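Local coordinates for magnetosome protein MamA (Magnetospirillum gryphiswaldense, PDB 3AS8) that probably assembles through its tetratricopeptide repeats into a self-associating protein scaffold on magnetosomes and offers surfaces for binding other proteins, at residues A[121-134]-A[146-158]. Numbering follows the deposited sequence. Where two conformers were deposited one is given.
Sequences DNLGRFDEAIDSFK and VHRAIAYSYEQMG
The F126 ring lies between Q156 and the backbone of the loop just before it: Q156 CB sits over one face, 3.9 Å from the ring centroid, while G124 O is above the opposite face near the rim and D121 CG lies at the edge, in plane. F133 presents a face to A149 CB, 3.6 Å from its centroid, and its edge to S153 OG. The ring of Y154 takes I130 CD1 almost exactly over its centre, 5° off the normal; with the I130 chain extended, this terminal methyl reaches across to the other helix and also meets M157 CE. At the root of the side chain, F133 CB packs against I150 CG1 at 3.3 Å, and F133 as a whole is a knob among V146, A149, I150 and S153. S153 returns the pattern, fitting among D121, F126, A129 and I130.

The polar centre is the carboxylate of D121, directed at the other helix because CG stands opposite the backbone N (chi1 178°). Its OD2 receives S153 OG on the anti lone pair at 2.7 Å, plus a weak bond from Q156 NE2 at 3.0 Å. Q156 NE2 also donates to Y152 O at 3.1 Å in a fairly straight bond, though from above the carbonyl plane. With an alanine in place of D121, the S153 hydroxyl is likely to lose its acceptor, and Q156 NE2 its weak bonds to the carboxylate.

At the far end, water 3 joins K134 NZ to Y154 OH. The axes of 126-134 and 146-156, 9.2 Å apart and 163° from parallel, define an antiparallel pair; these are parts of helices 126-139 and 144-156, with the end of helix 110-122 adding D121: the close helix-on-helix stacking of a tetratricopeptide repeat array.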
loop_
_atom_site.group_PDB
_atom_site.type_symbol
_atom_site.label_atom_id
_atom_site.label_comp_id
_atom_site.label_asym_id
_atom_site.label_seq_id
_atom_site.Cartn_x
_atom_site.Cartn_y
_atom_site.Cartn_z
ATOM N N ASP A 121 0.211 14.607 0.948
ATOM C CA ASP A 121 -0.773 15.598 1.343
ATOM C C ASP A 121 -0.883 15.687 2.861
ATOM O O ASP A 121 -0.951 16.800 3.453
ATOM C CB ASP A 121 -2.132 15.328 0.721
ATOM C CG ASP A 121 -3.195 16.331 1.160
ATOM O OD1 ASP A 121 -3.596 16.280 2.331
ATOM O OD2 ASP A 121 -3.648 17.169 0.327
ATOM N N ASN A 122 -0.880 14.524 3.513
ATOM C CA ASN A 122 -0.953 14.507 4.985
ATOM C C ASN A 122 0.214 15.116 5.663
ATOM O O ASN A 122 0.034 15.706 6.749
ATOM C CB ASN A 122 -1.242 13.114 5.553
ATOM C CG ASN A 122 -2.711 12.793 5.433
ATOM O OD1 ASN A 122 -3.481 13.335 6.189
ATOM N ND2 ASN A 122 -3.119 12.023 4.399
ATOM N N LEU A 123 1.365 15.039 5.024
ATOM C CA LEU A 123 2.575 15.607 5.502
ATOM C C LEU A 123 2.715 17.079 5.162
ATOM O O LEU A 123 3.783 17.649 5.436
ATOM C CB LEU A 123 3.777 14.845 4.945
ATOM C CG LEU A 123 3.953 13.388 5.428
ATOM C CD1 LEU A 123 4.954 12.520 4.593
ATOM C CD2 LEU A 123 4.391 13.464 6.910
ATOM N N GLY A 124 1.695 17.668 4.530
ATOM C CA GLY A 124 1.742 19.079 4.169
ATOM C C GLY A 124 2.589 19.420 2.927
ATOM O O GLY A 124 2.806 20.589 2.664
ATOM N N ARG A 125 2.981 18.404 2.138
ATOM C CA ARG A 125 3.755 18.543 0.910
ATOM C C ARG A 125 2.755 18.604 -0.274
ATOM O O ARG A 125 2.642 17.669 -1.070
ATOM C CB ARG A 125 4.703 17.329 0.800
ATOM C CG ARG A 125 5.737 17.344 1.916
ATOM C CD ARG A 125 6.875 16.320 1.846
ATOM N NE ARG A 125 8.129 16.912 2.339
ATOM C CZ ARG A 125 8.497 17.034 3.621
ATOM N NH1 ARG A 125 7.714 16.624 4.617
ATOM N NH2 ARG A 125 9.672 17.575 3.908
ATOM N N PHE A 126 2.031 19.705 -0.369
ATOM C CA PHE A 126 0.870 19.757 -1.264
ATOM C C PHE A 126 1.244 19.731 -2.747
ATOM O O PHE A 126 0.570 19.090 -3.501
ATOM C CB PHE A 126 -0.018 20.935 -0.921
ATOM C CG PHE A 126 -0.499 20.919 0.546
ATOM C CD1 PHE A 126 -1.277 19.878 1.014
ATOM C CD2 PHE A 126 -0.220 21.961 1.398
ATOM C CE1 PHE A 126 -1.726 19.849 2.312
ATOM C CE2 PHE A 126 -0.693 21.957 2.736
ATOM C CZ PHE A 126 -1.442 20.893 3.163
ATOM N N ASP A 127 2.335 20.400 -3.131
ATOM C CA ASP A 127 2.749 20.451 -4.550
ATOM C C ASP A 127 3.220 19.080 -4.958
ATOM O O ASP A 127 2.862 18.611 -6.010
ATOM C CB ASP A 127 3.848 21.471 -4.792
ATOM C CG ASP A 127 3.297 22.915 -4.865
ATOM O OD1 ASP A 127 2.303 23.104 -5.537
ATOM O OD2 ASP A 127 3.834 23.813 -4.210
ATOM N N GLU A 128 3.962 18.427 -4.096
ATOM C CA GLU A 128 4.416 17.063 -4.374
ATOM C C GLU A 128 3.260 16.057 -4.425
ATOM O O GLU A 128 3.290 15.105 -5.274
ATOM C CB GLU A 128 5.466 16.614 -3.388
ATOM C CG GLU A 128 6.859 17.169 -3.699
ATOM C CD GLU A 128 7.041 18.626 -3.275
ATOM O OE1 GLU A 128 6.228 19.102 -2.446
ATOM O OE2 GLU A 128 8.007 19.309 -3.736
ATOM N N ALA A 129 2.227 16.257 -3.570
ATOM C CA ALA A 129 1.084 15.350 -3.577
ATOM C C ALA A 129 0.397 15.489 -4.937
ATOM O O ALA A 129 0.023 14.514 -5.563
ATOM C CB ALA A 129 0.098 15.715 -2.438
ATOM N N ILE A 130 0.261 16.716 -5.391
ATOM C CA ILE A 130 -0.432 17.018 -6.629
ATOM C C ILE A 130 0.293 16.397 -7.814
ATOM O O ILE A 130 -0.359 15.875 -8.703
ATOM C CB ILE A 130 -0.629 18.489 -6.790
ATOM C CG1 ILE A 130 -1.730 18.938 -5.873
ATOM C CG2 ILE A 130 -1.042 18.911 -8.292
ATOM C CD1 ILE A 130 -1.860 20.385 -5.772
ATOM N N ASP A 131 1.598 16.498 -7.836
ATOM C CA ASP A 131 2.448 15.806 -8.806
ATOM C C ASP A 131 2.077 14.314 -8.861
ATOM O O ASP A 131 1.822 13.745 -9.929
ATOM C CB ASP A 131 3.934 15.965 -8.419
ATOM C CG ASP A 131 4.513 17.386 -8.699
ATOM O OD1 ASP A 131 5.664 17.579 -8.310
ATOM O OD2 ASP A 131 3.853 18.284 -9.294
ATOM N N SER A 132 2.009 13.670 -7.703
ATOM C CA SER A 132 1.689 12.235 -7.649
ATOM C C SER A 132 0.246 11.947 -8.082
ATOM O O SER A 132 0.005 11.044 -8.905
ATOM C CB SER A 132 2.000 11.673 -6.223
ATOM O OG SER A 132 3.367 11.284 -6.189
ATOM N N PHE A 133 -0.711 12.736 -7.604
ATOM C CA PHE A 133 -2.099 12.650 -8.057
ATOM C C PHE A 133 -2.262 12.824 -9.572
ATOM O O PHE A 133 -2.990 12.086 -10.209
ATOM C CB PHE A 133 -3.050 13.625 -7.331
ATOM C CG PHE A 133 -3.216 13.385 -5.852
ATOM C CD1 PHE A 133 -3.447 12.109 -5.343
ATOM C CD2 PHE A 133 -3.173 14.460 -4.940
ATOM C CE1 PHE A 133 -3.640 11.903 -3.970
ATOM C CE2 PHE A 133 -3.352 14.240 -3.568
ATOM C CZ PHE A 133 -3.576 12.952 -3.081
ATOM N N LYS A 134 -1.510 13.737 -10.176
ATOM C CA LYS A 134 -1.527 13.830 -11.609
ATOM C C LYS A 134 -0.966 12.643 -12.415
ATOM O O LYS A 134 -1.497 12.325 -13.465
ATOM C CB LYS A 134 -0.894 15.121 -12.024
ATOM C CG LYS A 134 -1.826 16.285 -11.629
ATOM C CD LYS A 134 -1.338 17.634 -12.196
ATOM C CE LYS A 134 -2.289 18.768 -11.748
ATOM N NZ LYS A 134 -1.769 20.039 -12.254
ATOM N N VAL A 146 -9.473 11.097 -7.607
ATOM C CA VAL A 146 -8.142 11.667 -7.792
ATOM C C VAL A 146 -8.288 13.196 -8.028
ATOM O O VAL A 146 -7.546 14.020 -7.468
ATOM C CB VAL A 146 -7.341 10.997 -8.929
ATOM C CG1 VAL A 146 -5.887 11.699 -9.005
ATOM C CG2 VAL A 146 -7.242 9.556 -8.654
ATOM N N HIS A 147 -9.241 13.595 -8.865
ATOM C CA HIS A 147 -9.461 15.059 -9.002
ATOM C C HIS A 147 -9.837 15.715 -7.682
ATOM O O HIS A 147 -9.456 16.851 -7.420
ATOM C CB HIS A 147 -10.548 15.335 -10.005
ATOM C CG HIS A 147 -10.081 15.249 -11.430
ATOM N ND1 HIS A 147 -9.408 16.286 -12.041
ATOM C CD2 HIS A 147 -10.205 14.272 -12.369
ATOM C CE1 HIS A 147 -9.134 15.952 -13.292
ATOM N NE2 HIS A 147 -9.600 14.728 -13.509
ATOM N N ARG A 148 -10.642 15.019 -6.888
ATOM C CA ARG A 148 -11.064 15.519 -5.582
ATOM C C ARG A 148 -9.841 15.708 -4.670
ATOM O O ARG A 148 -9.683 16.729 -4.026
ATOM C CB ARG A 148 -12.112 14.591 -4.983
ATOM C CG ARG A 148 -12.671 15.000 -3.641
ATOM C CD ARG A 148 -14.143 14.516 -3.432
ATOM N NE ARG A 148 -15.011 14.370 -4.631
ATOM C CZ ARG A 148 -15.923 15.248 -5.076
ATOM N NH1 ARG A 148 -16.074 16.436 -4.518
ATOM N NH2 ARG A 148 -16.652 14.957 -6.146
ATOM N N ALA A 149 -8.956 14.726 -4.649
ATOM C CA ALA A 149 -7.749 14.797 -3.838
ATOM C C ALA A 149 -6.902 16.001 -4.332
ATOM O O ALA A 149 -6.348 16.754 -3.534
ATOM C CB ALA A 149 -6.926 13.444 -3.910
ATOM N N ILE A 150 -6.841 16.207 -5.627
ATOM C CA ILE A 150 -6.019 17.303 -6.170
ATOM C C ILE A 150 -6.656 18.651 -5.794
ATOM O O ILE A 150 -5.962 19.587 -5.391
ATOM C CB ILE A 150 -5.913 17.258 -7.719
ATOM C CG1 ILE A 150 -4.957 16.198 -8.203
ATOM C CG2 ILE A 150 -5.360 18.634 -8.292
ATOM C CD1 ILE A 150 -5.299 15.851 -9.757
ATOM N N ALA A 151 -7.992 18.733 -5.906
ATOM C CA ALA A 151 -8.753 19.950 -5.480
ATOM C C ALA A 151 -8.463 20.322 -4.052
ATOM O O ALA A 151 -8.184 21.470 -3.714
ATOM C CB ALA A 151 -10.269 19.703 -5.633
ATOM N N TYR A 152 -8.530 19.336 -3.167
ATOM C CA TYR A 152 -8.275 19.571 -1.741
ATOM C C TYR A 152 -6.828 20.027 -1.475
ATOM O O TYR A 152 -6.607 20.867 -0.651
ATOM C CB TYR A 152 -8.681 18.333 -0.893
ATOM C CG TYR A 152 -8.716 18.614 0.611
ATOM C CD1 TYR A 152 -9.242 19.824 1.094
ATOM C CD2 TYR A 152 -8.222 17.673 1.568
ATOM C CE1 TYR A 152 -9.276 20.117 2.432
ATOM C CE2 TYR A 152 -8.271 17.962 2.954
ATOM C CZ TYR A 152 -8.802 19.192 3.358
ATOM O OH TYR A 152 -8.860 19.565 4.670
ATOM N N SER A 153 -5.848 19.493 -2.189
ATOM C CA SER A 153 -4.473 19.877 -1.941
ATOM C C SER A 153 -4.316 21.372 -2.367
ATOM O O SER A 153 -3.708 22.167 -1.684
ATOM C CB SER A 153 -3.548 18.981 -2.726
ATOM O OG SER A 153 -3.489 17.609 -2.310
ATOM N N TYR A 154 -4.899 21.736 -3.505
ATOM C CA TYR A 154 -4.851 23.104 -3.939
ATOM C C TYR A 154 -5.517 24.006 -2.892
ATOM O O TYR A 154 -4.962 25.045 -2.526
ATOM C CB TYR A 154 -5.461 23.275 -5.302
ATOM C CG TYR A 154 -4.569 23.040 -6.525
ATOM C CD1 TYR A 154 -3.397 23.776 -6.751
ATOM C CD2 TYR A 154 -4.981 22.175 -7.513
ATOM C CE1 TYR A 154 -2.610 23.565 -7.914
ATOM C CE2 TYR A 154 -4.244 21.965 -8.637
ATOM C CZ TYR A 154 -3.047 22.655 -8.843
ATOM O OH TYR A 154 -2.402 22.362 -9.994
ATOM N N GLU A 155 -6.701 23.623 -2.399
ATOM C CA GLU A 155 -7.425 24.473 -1.481
ATOM C C GLU A 155 -6.629 24.731 -0.227
ATOM O O GLU A 155 -6.668 25.827 0.283
ATOM C CB GLU A 155 -8.788 23.856 -1.181
ATOM C CG GLU A 155 -9.687 24.529 -0.167
ATOM C CD GLU A 155 -11.067 23.811 -0.140
ATOM O OE1 GLU A 155 -11.329 23.042 0.839
ATOM O OE2 GLU A 155 -11.860 23.955 -1.116
ATOM N N GLN A 156 -5.885 23.730 0.244
ATOM C CA GLN A 156 -5.062 23.823 1.413
ATOM C C GLN A 156 -3.897 24.772 1.224
ATOM O O GLN A 156 -3.380 25.286 2.221
ATOM C CB GLN A 156 -4.527 22.437 1.845
ATOM C CG GLN A 156 -5.622 21.545 2.496
ATOM C CD GLN A 156 -5.148 20.132 2.716
ATOM O OE1 GLN A 156 -4.710 19.797 3.819
ATOM N NE2 GLN A 156 -5.244 19.286 1.676
ATOM N N MET A 157 -3.466 25.004 -0.010
ATOM C CA MET A 157 -2.501 26.049 -0.269
ATOM C C MET A 157 -3.170 27.460 -0.459
ATOM O O MET A 157 -2.479 28.449 -0.685
ATOM C CB MET A 157 -1.732 25.726 -1.535
ATOM C CG MET A 157 -0.898 24.484 -1.341
ATOM S SD MET A 157 0.271 24.285 -2.675
ATOM C CE MET A 157 -0.765 23.576 -3.913
ATOM N N GLY A 158 -4.490 27.541 -0.372
ATOM C CA GLY A 158 -5.236 28.774 -0.737
ATOM C C GLY A 158 -5.401 29.013 -2.241
ATOM O O GLY A 158 -5.821 30.088 -2.649
HETATM O O HOH W 1 -5.796 15.798 -0.978
HETATM O O HOH W 2 -3.103 17.905 4.987
HETATM O O HOH W 3 -4.125 21.713 -12.313
#